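Local coordinates for protein putative NADH-flavin reductase (Lactobacillus casei ATCC 334, PDB 3H2S) that binds NADPH in a Rossmann fold and is probably an oxidoreductase, perhaps a flavin reductase, at residues Val17-Ala20 / Arg21-His25; Val54-Glu57 / Ala58-Asp61; Ser71-Trp74 / Gly75-Arg78; Leu136-Tyr139 / Tyr140-Gln143; Gly180-Gly183 / Gln184-Thr188. One frame throughout, in Å; residues are numbered along the deposited sequence.

Contact 1. Residues Val17-Ala20 / Arg21-His25; sequences VAEA and RRRGH
Glu19 OE2 is gripped by two arginines at once: Arg23 NE lies 2.6 Å from OE2 of Glu19, and Arg22 NH2 lies 2.7 Å from the same oxygen. The two bonds differ in quality. Arg23 NE donates at 157° to the anti lone pair of OE2, and the oxygen sits at the edge of the Arg23 guanidinium, in its plane; NH2 of Arg23 adds a weak second bond. Arg22 uses both oxygens: its NH2 bond to OE2 is poorly angled and weak, while its NE reaches OE1 of Glu19 at 3.3 Å, on the syn side but out of the carboxylate plane. With CG of Glu19 anti to the backbone N (chi1 -179°) and a bend at chi2, the carboxylate lies beside the Arg22 side chain, which points the same way.

Behind this network the helix 11-22 ends in a Schellman motif. Ala20 O accepts from His25 N at 3.0 Å, Gly24 N bonds to Arg21 O at 3.1 Å, and Gly24, with positive phi, is the C-prime residue. On another side of the helix, CG1 of Val17 packs on CD of Arg21 at 4.0 Å, next to Val27 of strand 26-31, in the beta-alpha-beta unit that begins with strand 2-6.

Helix 189-201 packs against Glu19 through Leu194 and Leu197, and NH1 of Arg23 forms salt bridges with Asp198 and Glu201 on it. A buried carboxylate answered by two guanidinium groups is likely to stay ionised, and Arg23 links it to the acidic residues of the neighbouring helix.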
# COMPACT_ATOMS: atom_id res chain seq x y z
N VAL A 17 -22.52 -12.15 -0.29
CA VAL A 17 -23.03 -12.69 0.98
C VAL A 17 -24.09 -13.76 0.72
O VAL A 17 -24.00 -14.86 1.27
CB VAL A 17 -23.61 -11.58 1.90
CG1 VAL A 17 -24.38 -12.21 3.08
CG2 VAL A 17 -22.49 -10.69 2.42
N ALA A 18 -24.99 -13.49 -0.23
CA ALA A 18 -26.05 -14.43 -0.56
C ALA A 18 -25.50 -15.73 -1.15
O ALA A 18 -25.89 -16.83 -0.75
CB ALA A 18 -27.06 -13.79 -1.53
N GLU A 19 -24.55 -15.60 -2.08
CA GLU A 19 -23.97 -16.77 -2.72
C GLU A 19 -23.18 -17.58 -1.70
O GLU A 19 -23.20 -18.81 -1.72
CB GLU A 19 -23.06 -16.36 -3.89
CG GLU A 19 -22.44 -17.56 -4.64
CD GLU A 19 -23.48 -18.45 -5.31
OE1 GLU A 19 -24.63 -17.97 -5.51
OE2 GLU A 19 -23.17 -19.63 -5.62
N ALA A 20 -22.45 -16.89 -0.82
CA ALA A 20 -21.74 -17.55 0.26
C ALA A 20 -22.66 -18.38 1.14
O ALA A 20 -22.32 -19.51 1.51
CB ALA A 20 -20.97 -16.54 1.10
N ARG A 21 -23.80 -17.80 1.52
CA ARG A 21 -24.77 -18.49 2.37
C ARG A 21 -25.40 -19.66 1.63
O ARG A 21 -25.65 -20.72 2.22
CB ARG A 21 -25.86 -17.54 2.86
CG ARG A 21 -25.35 -16.54 3.87
CD ARG A 21 -26.42 -15.50 4.19
NE ARG A 21 -27.29 -15.94 5.27
CZ ARG A 21 -28.61 -15.78 5.27
NH1 ARG A 21 -29.21 -15.18 4.25
NH2 ARG A 21 -29.32 -16.18 6.32
N ARG A 22 -25.68 -19.46 0.34
CA ARG A 22 -26.24 -20.55 -0.47
C ARG A 22 -25.28 -21.74 -0.44
O ARG A 22 -25.70 -22.90 -0.37
CB ARG A 22 -26.47 -20.10 -1.92
CG ARG A 22 -27.14 -21.17 -2.78
CD ARG A 22 -27.54 -20.63 -4.16
NE ARG A 22 -26.43 -20.65 -5.11
CZ ARG A 22 -25.83 -21.75 -5.57
NH1 ARG A 22 -26.14 -22.94 -5.07
NH2 ARG A 22 -24.83 -21.65 -6.44
N ARG A 23 -23.98 -21.44 -0.43
CA ARG A 23 -22.95 -22.46 -0.53
C ARG A 23 -22.49 -22.96 0.84
O ARG A 23 -21.45 -23.61 0.95
CB ARG A 23 -21.76 -21.91 -1.32
CG ARG A 23 -22.04 -21.75 -2.79
CD ARG A 23 -20.75 -21.49 -3.56
NE ARG A 23 -21.07 -21.04 -4.91
CZ ARG A 23 -20.21 -21.06 -5.93
NH1 ARG A 23 -19.04 -21.68 -5.81
NH2 ARG A 23 -20.58 -20.57 -7.09
N GLY A 24 -23.21 -22.57 1.89
CA GLY A 24 -23.01 -23.16 3.22
C GLY A 24 -21.81 -22.60 3.99
O GLY A 24 -21.29 -23.26 4.88
N HIS A 25 -21.39 -21.39 3.66
CA HIS A 25 -20.28 -20.76 4.36
C HIS A 25 -20.76 -19.80 5.45
O HIS A 25 -21.86 -19.24 5.36
CB HIS A 25 -19.35 -20.05 3.38
CG HIS A 25 -18.68 -20.98 2.43
ND1 HIS A 25 -19.09 -21.13 1.12
CD2 HIS A 25 -17.79 -21.98 2.65
CE1 HIS A 25 -18.40 -22.10 0.55
NE2 HIS A 25 -17.63 -22.66 1.47

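Contact 2. Residues Val54-Glu57 / Ala58-Asp61; sequences VLTE and ADLD
Thr56 and Asp59 bind each other reciprocally. Thr56 N donates to Asp59 OD2 at 2.9 Å and 160°, and Asp59 N returns a bond to Thr56 OG1 at 3.2 Å. This is a capping box, with Thr56 as N-cap of the short, weakly bonded helix 57-60. The threonine hydroxyl is placed for it by chi1 of 63°, which sets OG1 between the backbone N and the carbonyl carbon and leaves it pointing at Asp59 N, from which it accepts. Thr56 N approaches OD2 from above the carboxylate plane, 39° out of it, while Lys50 NZ forms a salt bridge with the same oxygen.

Further along, Leu60 N bonds to Glu57 O at 3.0 Å. Around the box the packing is light: CD2 of Leu55 lies 3.8 Å from OD2 of Asp59, the two side chains crossing at about a right angle. Leu55 also touches Leu6, and Leu60 touches Ala4, both on strand 2-6, while Leu92 meets both leucines; the turn is thereby fastened to the Rossmann sheet.

Putting an alanine at Asp59 would probably leave Thr56 N without its acceptor and Lys50 without this counter-charge, with the first turn less firmly tied to the preceding loop. The carboxylate thus serves a backbone N-H and a lysine together, and the lysine, with the N-terminal end of the helix, would be expected to favour its ionised form.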
# COMPACT_ATOMS: atom_id res chain seq x y z
N VAL A 54 -9.59 0.14 10.01
CA VAL A 54 -9.31 -0.04 11.43
C VAL A 54 -9.44 -1.51 11.84
O VAL A 54 -9.12 -1.88 12.97
CB VAL A 54 -10.21 0.88 12.28
CG1 VAL A 54 -10.70 0.20 13.55
CG2 VAL A 54 -9.48 2.19 12.55
N LEU A 55 -9.76 -2.36 10.86
CA LEU A 55 -9.69 -3.80 11.06
C LEU A 55 -8.31 -4.26 11.53
O LEU A 55 -7.29 -3.71 11.12
CB LEU A 55 -10.07 -4.55 9.78
CG LEU A 55 -11.52 -4.48 9.33
CD1 LEU A 55 -11.64 -5.04 7.91
CD2 LEU A 55 -12.43 -5.24 10.30
N THR A 56 -8.30 -5.21 12.47
CA THR A 56 -7.04 -5.70 13.06
C THR A 56 -6.79 -7.14 12.65
O THR A 56 -7.70 -7.82 12.16
CB THR A 56 -7.10 -5.65 14.60
OG1 THR A 56 -8.13 -6.53 15.06
CG2 THR A 56 -7.38 -4.23 15.08
N GLU A 57 -5.60 -7.63 12.94
CA GLU A 57 -5.29 -9.03 12.68
C GLU A 57 -6.25 -9.94 13.43
O GLU A 57 -6.79 -10.88 12.85
CB GLU A 57 -3.84 -9.35 13.05
CG GLU A 57 -2.88 -9.21 11.90
CD GLU A 57 -1.55 -9.89 12.16
OE1 GLU A 57 -1.48 -10.72 13.10
OE2 GLU A 57 -0.58 -9.59 11.43
N ALA A 58 -6.54 -9.59 14.68
CA ALA A 58 -7.46 -10.38 15.50
C ALA A 58 -8.87 -10.48 14.91
O ALA A 58 -9.52 -11.53 15.01
CB ALA A 58 -7.51 -9.83 16.93
N ASP A 59 -9.36 -9.38 14.33
CA ASP A 59 -10.68 -9.38 13.69
C ASP A 59 -10.78 -10.49 12.64
O ASP A 59 -11.87 -10.97 12.34
CB ASP A 59 -10.98 -8.02 13.03
CG ASP A 59 -11.23 -6.92 14.04
OD1 ASP A 59 -11.71 -7.23 15.15
OD2 ASP A 59 -10.89 -5.75 13.74
N LEU A 60 -9.65 -10.78 12.00
CA LEU A 60 -9.64 -11.64 10.83
C LEU A 60 -9.11 -13.05 11.11
O LEU A 60 -9.02 -13.86 10.20
CB LEU A 60 -8.85 -11.00 9.69
CG LEU A 60 -9.52 -9.89 8.89
CD1 LEU A 60 -8.81 -9.64 7.57
CD2 LEU A 60 -10.99 -10.19 8.66
N ASP A 61 -8.71 -13.33 12.34
CA ASP A 61 -7.99 -14.57 12.59
C ASP A 61 -8.87 -15.82 12.58
O ASP A 61 -8.39 -16.92 12.27
CB ASP A 61 -7.14 -14.50 13.86
CG ASP A 61 -5.86 -15.34 13.75
OD1 ASP A 61 -5.65 -15.97 12.69
OD2 ASP A 61 -5.07 -15.35 14.72

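Contact 3. Residues Ser71-Trp74 / Gly75-Arg78; sequences SVPW and GSGR. With NDP (NADPH dihydro-nicotinamide-adenine-dinucleotide phosphate), chain C.
Val72 turns its side chain toward Ser76 and Arg78, and CG1 is the branch that meets both: it lies 3.2 Å from OG of Ser76 and 3.4 Å from the carbonyl O of Arg78. CG1 stands anti to the backbone N (chi1 -180°), which carries it across the turn, while CG2 flanks the same Arg78 carbonyl at 3.6 Å. Beyond it the Arg78 side chain leads away, and only its CB, 4.0 Å from Val72 CG1, joins the packing.

In Ser76, chi1 of 62° sets OG between the backbone N and the carbonyl carbon, facing Pro73 O. OG donates to Pro73 O at 2.9 Å, in the plane of that carbonyl, and accepts from Arg78 N at 3.1 Å and 158°, the ST turn. The hydroxyl therefore bridges Pro73 and Arg78 across the turn. The bond from Ser76 N to Pro73 O, which closes the type II beta turn Pro73-Ser76, is weak at 3.5 Å; the shorter side-chain bond probably contributes much of the closure. Gly75 occupies the position of positive phi. An alanine in place of Ser76 would probably deprive Arg78 N of its acceptor and leave the turn held mainly by its weak backbone bond.

At the other end, Ser71 N makes a weak bond to O4B of NADPH at 3.3 Å; Ser71 CB packs against the pyrophosphate bridge at O3, and its OG lies against the nicotinamide ribose. The loop runs from strand 65-68 to helix 80-91, on which Leu81 and His82 pack against Val72. Trp74 meets the ring of Trp131, and Gly75 exchanges a backbone hydrogen bond with Pro130, both leading to helix 132-145.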
# COMPACT_ATOMS: atom_id res chain seq x y z
N SER A 71 -16.23 0.06 -2.43
CA SER A 71 -16.09 1.00 -3.53
C SER A 71 -16.10 2.45 -3.07
O SER A 71 -16.24 2.74 -1.88
CB SER A 71 -17.18 0.78 -4.57
OG SER A 71 -16.75 1.28 -5.83
N VAL A 72 -15.96 3.36 -4.04
CA VAL A 72 -15.92 4.78 -3.77
C VAL A 72 -16.82 5.46 -4.79
O VAL A 72 -16.65 5.27 -6.00
CB VAL A 72 -14.50 5.34 -3.95
CG1 VAL A 72 -14.48 6.84 -3.66
CG2 VAL A 72 -13.51 4.60 -3.06
N PRO A 73 -17.72 6.34 -4.31
CA PRO A 73 -18.58 7.07 -5.24
C PRO A 73 -17.79 7.96 -6.19
O PRO A 73 -16.79 8.58 -5.79
CB PRO A 73 -19.46 7.93 -4.32
CG PRO A 73 -19.33 7.30 -2.95
CD PRO A 73 -17.93 6.77 -2.92
N TRP A 74 -18.27 8.09 -7.42
CA TRP A 74 -17.68 9.02 -8.38
C TRP A 74 -17.77 10.46 -7.87
O TRP A 74 -18.66 10.80 -7.10
CB TRP A 74 -18.39 8.90 -9.71
CG TRP A 74 -18.11 7.62 -10.49
CD1 TRP A 74 -17.41 6.52 -10.07
CD2 TRP A 74 -18.59 7.30 -11.81
NE1 TRP A 74 -17.40 5.56 -11.06
CE2 TRP A 74 -18.18 5.98 -12.10
CE3 TRP A 74 -19.37 7.99 -12.75
CZ2 TRP A 74 -18.41 5.39 -13.34
CZ3 TRP A 74 -19.65 7.38 -13.96
CH2 TRP A 74 -19.18 6.09 -14.24
N GLY A 75 -16.79 11.28 -8.24
CA GLY A 75 -16.77 12.70 -7.89
C GLY A 75 -16.59 13.00 -6.41
O GLY A 75 -16.81 14.13 -5.97
N SER A 76 -16.17 12.01 -5.64
CA SER A 76 -15.97 12.22 -4.21
C SER A 76 -14.58 12.77 -3.94
O SER A 76 -14.33 13.36 -2.88
CB SER A 76 -16.16 10.91 -3.45
OG SER A 76 -15.20 9.95 -3.85
N GLY A 77 -13.64 12.43 -4.82
CA GLY A 77 -12.23 12.76 -4.62
C GLY A 77 -11.51 11.73 -3.77
O GLY A 77 -10.33 11.90 -3.41
N ARG A 78 -12.24 10.69 -3.38
CA ARG A 78 -11.73 9.71 -2.41
C ARG A 78 -11.41 8.37 -3.07
O ARG A 78 -11.33 7.34 -2.40
CB ARG A 78 -12.74 9.51 -1.27
CG ARG A 78 -12.87 10.70 -0.31
CD ARG A 78 -13.93 10.41 0.75
NE ARG A 78 -14.15 11.55 1.65
CZ ARG A 78 -15.28 11.78 2.31
NH1 ARG A 78 -16.33 10.97 2.17
NH2 ARG A 78 -15.38 12.84 3.11
PA NDP C . -21.22 -0.23 -3.94
O1A NDP C . -21.18 1.27 -4.35
O2A NDP C . -22.53 -0.94 -4.03
O5B NDP C . -20.76 0.05 -2.33
C5B NDP C . -19.64 -0.82 -2.01
C4B NDP C . -19.45 -0.91 -0.45
O4B NDP C . -18.54 0.10 -0.06
C3B NDP C . -20.77 -0.60 0.35
O3B NDP C . -20.96 -1.68 1.20
C2B NDP C . -20.38 0.71 1.14
O2B NDP C . -20.97 0.89 2.38
C1B NDP C . -18.84 0.47 1.25
N9A NDP C . -18.13 1.74 1.50
C8A NDP C . -18.06 2.81 0.57
N7A NDP C . -17.34 3.84 1.02
C5A NDP C . -16.89 3.42 2.29
C6A NDP C . -16.07 4.08 3.22
N6A NDP C . -15.64 5.34 2.93
N1A NDP C . -15.99 3.57 4.50
C2A NDP C . -16.44 2.30 4.68
N3A NDP C . -17.08 1.48 3.80
C4A NDP C . -17.36 2.12 2.61
O3 NDP C . -20.23 -0.79 -5.02
PN NDP C . -20.19 -1.92 -6.18
O1N NDP C . -20.73 -3.24 -5.59
O2N NDP C . -21.06 -1.35 -7.26
O5D NDP C . -18.65 -2.22 -6.66
C5D NDP C . -17.85 -3.24 -6.07
C4D NDP C . -16.50 -3.25 -6.80
O4D NDP C . -16.82 -3.31 -8.18
C3D NDP C . -15.55 -2.04 -6.60
O3D NDP C . -14.24 -2.45 -6.63
C2D NDP C . -15.96 -1.14 -7.82
O2D NDP C . -14.89 -0.32 -8.23
C1D NDP C . -16.15 -2.29 -8.88
N1N NDP C . -16.82 -1.80 -10.08
C2N NDP C . -16.02 -1.79 -11.30
C3N NDP C . -16.65 -1.05 -12.48
C7N NDP C . -16.03 -1.53 -13.78
O7N NDP C . -14.83 -1.72 -13.84
N7N NDP C . -16.83 -1.58 -14.92
C4N NDP C . -18.16 -0.92 -12.53
C5N NDP C . -18.81 -0.66 -11.20
C6N NDP C . -18.13 -1.19 -9.96
P2B NDP C . -22.50 1.43 2.50
O1X NDP C . -23.47 0.30 2.01
O2X NDP C . -22.80 1.55 4.04
O3X NDP C . -22.71 2.70 1.74

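Contact 4. Residues Leu136-Tyr139 / Tyr140-Gln143; sequences LYQY and YEYQ. With NDP (NADPH dihydro-nicotinamide-adenine-dinucleotide phosphate), chain C.
Leu136 and Tyr140, one turn apart on helix 132-145, fit as a bump against a ring: the branched end of Leu136 abuts the phenol end of Tyr140, with CD1 3.5 Å from CZ. Leu136 CG stands anti to its own amide N (chi1 177°), which swings the isobutyl group along the helix toward that ring. Tyr140 in turn directs its edge at the face of Tyr137 in an offset edge-to-face pair, centroids 5.8 Å apart and planes at 81°. Tyr139 also brings CD2 to within 3.9 Å of CD1 of Tyr140, the two rings meeting obliquely. The three tyrosines make an aromatic cluster, and Met147 of the second subunit packs on Tyr137, Tyr140 and Gln143.

Against Tyr139 the aliphatic part of Gln143 fills the next hollow: CG of Gln143 sits over the ring face of Tyr139, 4.2 Å from the centroid, a CH-pi contact.

The helix turns its polar side to the cofactor. Gln138 OE1 accepts from O2D of NADPH at 2.7 Å, and Gln138 NE2 donates to O3D at 3.1 Å, so the amide spans the two hydroxyls of the ribose next to the nicotinamide. The same NE2 donates to Glu141 OE1 at 3.0 Å and 167°, the carboxylate lying beside the amide and pointing the same way.

Gln138 is thus a two-ended clamp: the NH2 end is the one that can donate to an ionised carboxylate, which leaves OE1 to take the 2'-hydroxyl. Glu141, a second-shell residue, with a weak bond from NE2 to Ile103 O, probably sets which end of the amide faces which hydroxyl.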
# COMPACT_ATOMS: atom_id res chain seq x y z
N LEU A 136 -8.13 5.19 -11.75
CA LEU A 136 -6.69 5.30 -11.53
C LEU A 136 -6.27 4.51 -10.29
O LEU A 136 -5.35 3.69 -10.33
CB LEU A 136 -6.30 6.77 -11.39
CG LEU A 136 -4.82 7.04 -11.07
CD1 LEU A 136 -3.93 6.55 -12.22
CD2 LEU A 136 -4.62 8.53 -10.78
N TYR A 137 -6.94 4.75 -9.18
CA TYR A 137 -6.51 4.10 -7.94
C TYR A 137 -6.77 2.60 -7.90
O TYR A 137 -6.02 1.86 -7.25
CB TYR A 137 -7.09 4.81 -6.73
CG TYR A 137 -6.26 6.00 -6.33
CD1 TYR A 137 -6.70 7.31 -6.55
CD2 TYR A 137 -5.06 5.82 -5.66
CE1 TYR A 137 -5.95 8.41 -6.14
CE2 TYR A 137 -4.31 6.91 -5.22
CZ TYR A 137 -4.76 8.19 -5.46
OH TYR A 137 -4.02 9.24 -4.98
N GLN A 138 -7.75 2.13 -8.66
CA GLN A 138 -7.94 0.68 -8.82
C GLN A 138 -6.90 0.05 -9.73
O GLN A 138 -6.54 -1.12 -9.56
CB GLN A 138 -9.35 0.35 -9.33
CG GLN A 138 -10.38 0.49 -8.26
CD GLN A 138 -11.43 -0.59 -8.34
OE1 GLN A 138 -12.35 -0.50 -9.15
NE2 GLN A 138 -11.34 -1.57 -7.45
N TYR A 139 -6.44 0.81 -10.72
CA TYR A 139 -5.29 0.39 -11.50
C TYR A 139 -4.07 0.25 -10.57
O TYR A 139 -3.38 -0.76 -10.59
CB TYR A 139 -5.01 1.41 -12.60
CG TYR A 139 -3.71 1.17 -13.33
CD1 TYR A 139 -3.51 0.02 -14.06
CD2 TYR A 139 -2.64 2.05 -13.18
CE1 TYR A 139 -2.29 -0.23 -14.70
CE2 TYR A 139 -1.45 1.84 -13.86
CZ TYR A 139 -1.29 0.71 -14.63
OH TYR A 139 -0.08 0.48 -15.26
N TYR A 140 -3.82 1.25 -9.74
CA TYR A 140 -2.77 1.17 -8.72
C TYR A 140 -2.98 0.01 -7.73
O TYR A 140 -2.02 -0.65 -7.33
CB TYR A 140 -2.65 2.49 -7.96
CG TYR A 140 -2.13 3.67 -8.80
CD1 TYR A 140 -1.26 3.48 -9.87
CD2 TYR A 140 -2.45 4.97 -8.44
CE1 TYR A 140 -0.74 4.57 -10.58
CE2 TYR A 140 -1.96 6.06 -9.15
CZ TYR A 140 -1.10 5.85 -10.21
OH TYR A 140 -0.60 6.93 -10.90
N GLU A 141 -4.23 -0.20 -7.31
CA GLU A 141 -4.55 -1.33 -6.42
C GLU A 141 -4.14 -2.66 -7.06
O GLU A 141 -3.48 -3.49 -6.42
CB GLU A 141 -6.06 -1.34 -6.11
CG GLU A 141 -6.53 -2.56 -5.33
CD GLU A 141 -8.04 -2.61 -5.18
OE1 GLU A 141 -8.77 -1.84 -5.86
OE2 GLU A 141 -8.51 -3.49 -4.42
N TYR A 142 -4.42 -2.80 -8.35
CA TYR A 142 -4.00 -3.97 -9.11
C TYR A 142 -2.46 -4.10 -9.17
O TYR A 142 -1.92 -5.18 -9.02
CB TYR A 142 -4.56 -3.85 -10.53
CG TYR A 142 -3.91 -4.77 -11.52
CD1 TYR A 142 -3.29 -4.25 -12.66
CD2 TYR A 142 -3.98 -6.14 -11.38
CE1 TYR A 142 -2.74 -5.08 -13.61
CE2 TYR A 142 -3.46 -6.99 -12.36
CZ TYR A 142 -2.85 -6.45 -13.47
OH TYR A 142 -2.30 -7.27 -14.44
N GLN A 143 -1.77 -2.98 -9.36
CA GLN A 143 -0.32 -3.02 -9.41
C GLN A 143 0.26 -3.31 -8.02
O GLN A 143 1.28 -4.00 -7.90
CB GLN A 143 0.23 -1.70 -9.92
CG GLN A 143 -0.08 -1.42 -11.40
CD GLN A 143 0.67 -0.21 -11.89
OE1 GLN A 143 1.40 -0.29 -12.89
NE2 GLN A 143 0.62 0.87 -11.12
PA NDP C . -21.22 -0.23 -3.94
O1A NDP C . -21.18 1.27 -4.35
O2A NDP C . -22.53 -0.94 -4.03
O5B NDP C . -20.76 0.05 -2.33
C5B NDP C . -19.64 -0.82 -2.01
C4B NDP C . -19.45 -0.91 -0.45
O4B NDP C . -18.54 0.10 -0.06
C3B NDP C . -20.77 -0.60 0.35
O3B NDP C . -20.96 -1.68 1.20
C2B NDP C . -20.38 0.71 1.14
O2B NDP C . -20.97 0.89 2.38
C1B NDP C . -18.84 0.47 1.25
N9A NDP C . -18.13 1.74 1.50
C8A NDP C . -18.06 2.81 0.57
N7A NDP C . -17.34 3.84 1.02
C5A NDP C . -16.89 3.42 2.29
C6A NDP C . -16.07 4.08 3.22
N6A NDP C . -15.64 5.34 2.93
N1A NDP C . -15.99 3.57 4.50
C2A NDP C . -16.44 2.30 4.68
N3A NDP C . -17.08 1.48 3.80
C4A NDP C . -17.36 2.12 2.61
O3 NDP C . -20.23 -0.79 -5.02
PN NDP C . -20.19 -1.92 -6.18
O1N NDP C . -20.73 -3.24 -5.59
O2N NDP C . -21.06 -1.35 -7.26
O5D NDP C . -18.65 -2.22 -6.66
C5D NDP C . -17.85 -3.24 -6.07
C4D NDP C . -16.50 -3.25 -6.80
O4D NDP C . -16.82 -3.31 -8.18
C3D NDP C . -15.55 -2.04 -6.60
O3D NDP C . -14.24 -2.45 -6.63
C2D NDP C . -15.96 -1.14 -7.82
O2D NDP C . -14.89 -0.32 -8.23
C1D NDP C . -16.15 -2.29 -8.88
N1N NDP C . -16.82 -1.80 -10.08
C2N NDP C . -16.02 -1.79 -11.30
C3N NDP C . -16.65 -1.05 -12.48
C7N NDP C . -16.03 -1.53 -13.78
O7N NDP C . -14.83 -1.72 -13.84
N7N NDP C . -16.83 -1.58 -14.92
C4N NDP C . -18.16 -0.92 -12.53
C5N NDP C . -18.81 -0.66 -11.20
C6N NDP C . -18.13 -1.19 -9.96
P2B NDP C . -22.50 1.43 2.50
O1X NDP C . -23.47 0.30 2.01
O2X NDP C . -22.80 1.55 4.04
O3X NDP C . -22.71 2.70 1.74

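Contact 5. Residues Gly180-Gly183 / Gln184-Thr188; sequences GEDG and QSHIT
Asp182 spends its two carboxylate oxygens on separate donors across the turn. OD2 accepts from His186 NE2 at 2.8 Å, nearly straight at 175°, on the syn lone pair of OD2 and in the plane of the imidazole, whose edge it meets. OD1 takes Gln184 N at 2.9 Å, the backbone N-H coming from well above the carboxylate plane. In Asp182, chi1 of 58° puts CG between the backbone N and the carbonyl carbon and brings the carboxylate over toward Gln184 and His186. The carboxylate and the ring are steeply inclined to each other, whereas the side-chain amide of Gln184 lies stacked on the carboxylate, the planes 21° apart.

The backbone supplies the rest. Gly180 N donates to Gln184 O at 2.9 Å, nearly along the C=O axis, and Gly183 N bonds back to Gly180 O at 2.9 Å, closing a type I beta turn from Gly180 to Gly183 whose last residue, Gly183, has positive phi. This type I turn belongs to the loop that leads from strand 170-173 to helix 189-201, at the surface of the Rossmann domain.

The histidine is held at its other nitrogen too: ND1 of His186 is hydrogen-bonded to Asp214 OD2, at the end of strand 209-214. The ring therefore ties two aspartates, and with both nitrogens engaged its rotation is probably restrained; two flanking carboxylates would be expected to favour a doubly protonated imidazole. Further on, Ser185 OG bonds to Leu178 O and to Glu160 N, and Thr188, the N-cap of helix 189-201, accepts at OG1 from Asn191 N and is also hydrogen-bonded there to Pro166 O.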
# COMPACT_ATOMS: atom_id res chain seq x y z
N GLY A 180 -19.33 -10.40 -25.38
CA GLY A 180 -20.22 -11.53 -25.64
C GLY A 180 -20.84 -11.49 -27.03
O GLY A 180 -20.53 -10.62 -27.85
N GLU A 181 -21.70 -12.47 -27.29
CA GLU A 181 -22.34 -12.62 -28.59
C GLU A 181 -23.15 -11.38 -28.97
O GLU A 181 -23.42 -11.14 -30.15
CB GLU A 181 -23.25 -13.85 -28.57
CG GLU A 181 -23.67 -14.34 -29.95
CD GLU A 181 -24.43 -15.65 -29.89
OE1 GLU A 181 -24.77 -16.09 -28.76
OE2 GLU A 181 -24.69 -16.24 -30.96
N ASP A 182 -23.58 -10.62 -27.96
CA ASP A 182 -24.37 -9.41 -28.18
C ASP A 182 -23.50 -8.20 -28.49
O ASP A 182 -24.00 -7.08 -28.57
CB ASP A 182 -25.27 -9.12 -26.97
CG ASP A 182 -24.48 -8.95 -25.67
OD1 ASP A 182 -23.24 -9.07 -25.69
OD2 ASP A 182 -25.12 -8.75 -24.61
N GLY A 183 -22.19 -8.42 -28.58
CA GLY A 183 -21.24 -7.35 -28.82
C GLY A 183 -21.04 -6.42 -27.63
O GLY A 183 -20.41 -5.38 -27.76
N GLN A 184 -21.55 -6.81 -26.47
CA GLN A 184 -21.40 -6.00 -25.27
C GLN A 184 -20.52 -6.68 -24.23
O GLN A 184 -20.10 -7.83 -24.41
CB GLN A 184 -22.76 -5.66 -24.67
CG GLN A 184 -23.70 -5.00 -25.68
CD GLN A 184 -25.02 -4.63 -25.06
OE1 GLN A 184 -25.21 -4.71 -23.85
NE2 GLN A 184 -25.97 -4.23 -25.90
N SER A 185 -20.15 -5.92 -23.21
CA SER A 185 -19.25 -6.43 -22.19
C SER A 185 -19.87 -6.16 -20.82
O SER A 185 -19.92 -5.02 -20.37
CB SER A 185 -17.89 -5.73 -22.33
OG SER A 185 -17.05 -6.06 -21.26
N HIS A 186 -20.45 -7.20 -20.21
CA HIS A 186 -21.17 -7.02 -18.96
C HIS A 186 -21.10 -8.25 -18.07
O HIS A 186 -20.94 -9.37 -18.56
CB HIS A 186 -22.63 -6.61 -19.21
CG HIS A 186 -23.34 -7.49 -20.20
ND1 HIS A 186 -23.83 -8.73 -19.88
CD2 HIS A 186 -23.55 -7.33 -21.53
CE1 HIS A 186 -24.40 -9.26 -20.94
NE2 HIS A 186 -24.23 -8.44 -21.96
N ILE A 187 -21.18 -8.01 -16.77
CA ILE A 187 -21.28 -9.07 -15.77
C ILE A 187 -22.24 -8.61 -14.68
O ILE A 187 -22.16 -7.47 -14.24
CB ILE A 187 -19.89 -9.39 -15.15
CG1 ILE A 187 -20.02 -10.49 -14.09
CG2 ILE A 187 -19.31 -8.14 -14.49
CD1 ILE A 187 -19.86 -11.89 -14.63
N THR A 188 -23.20 -9.46 -14.32
CA THR A 188 -24.11 -9.15 -13.22
C THR A 188 -23.45 -9.33 -11.86
O THR A 188 -22.49 -10.09 -11.71
CB THR A 188 -25.41 -9.98 -13.29
OG1 THR A 188 -25.10 -11.38 -13.11
CG2 THR A 188 -26.10 -9.78 -14.64

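Contacts 1 to 5 follow one another along the chain, all in one NAD(P)H-binding Rossmann fold, and none touches another. Contact 1 ends helix 11-22, after strand 2-6; contact 2 opens helix 57-60, its centre about 22 Å away. Contacts 3 and 4 are the closest pair, with centres about 14 Å and nearest atoms about 6 Å apart, and both touch NADPH: the loop after strand 65-68 and helix 132-145 converge on the nicotinamide ribose, and the loop also reaches the adenosine ribose. Contact 5, before helix 189-201, lies about 38 Å from contact 2, centre to centre, across the chain's centre. Helix 189-201 links contacts 1 and 5, since it packs on Glu19 and Arg23 and is capped by Thr188.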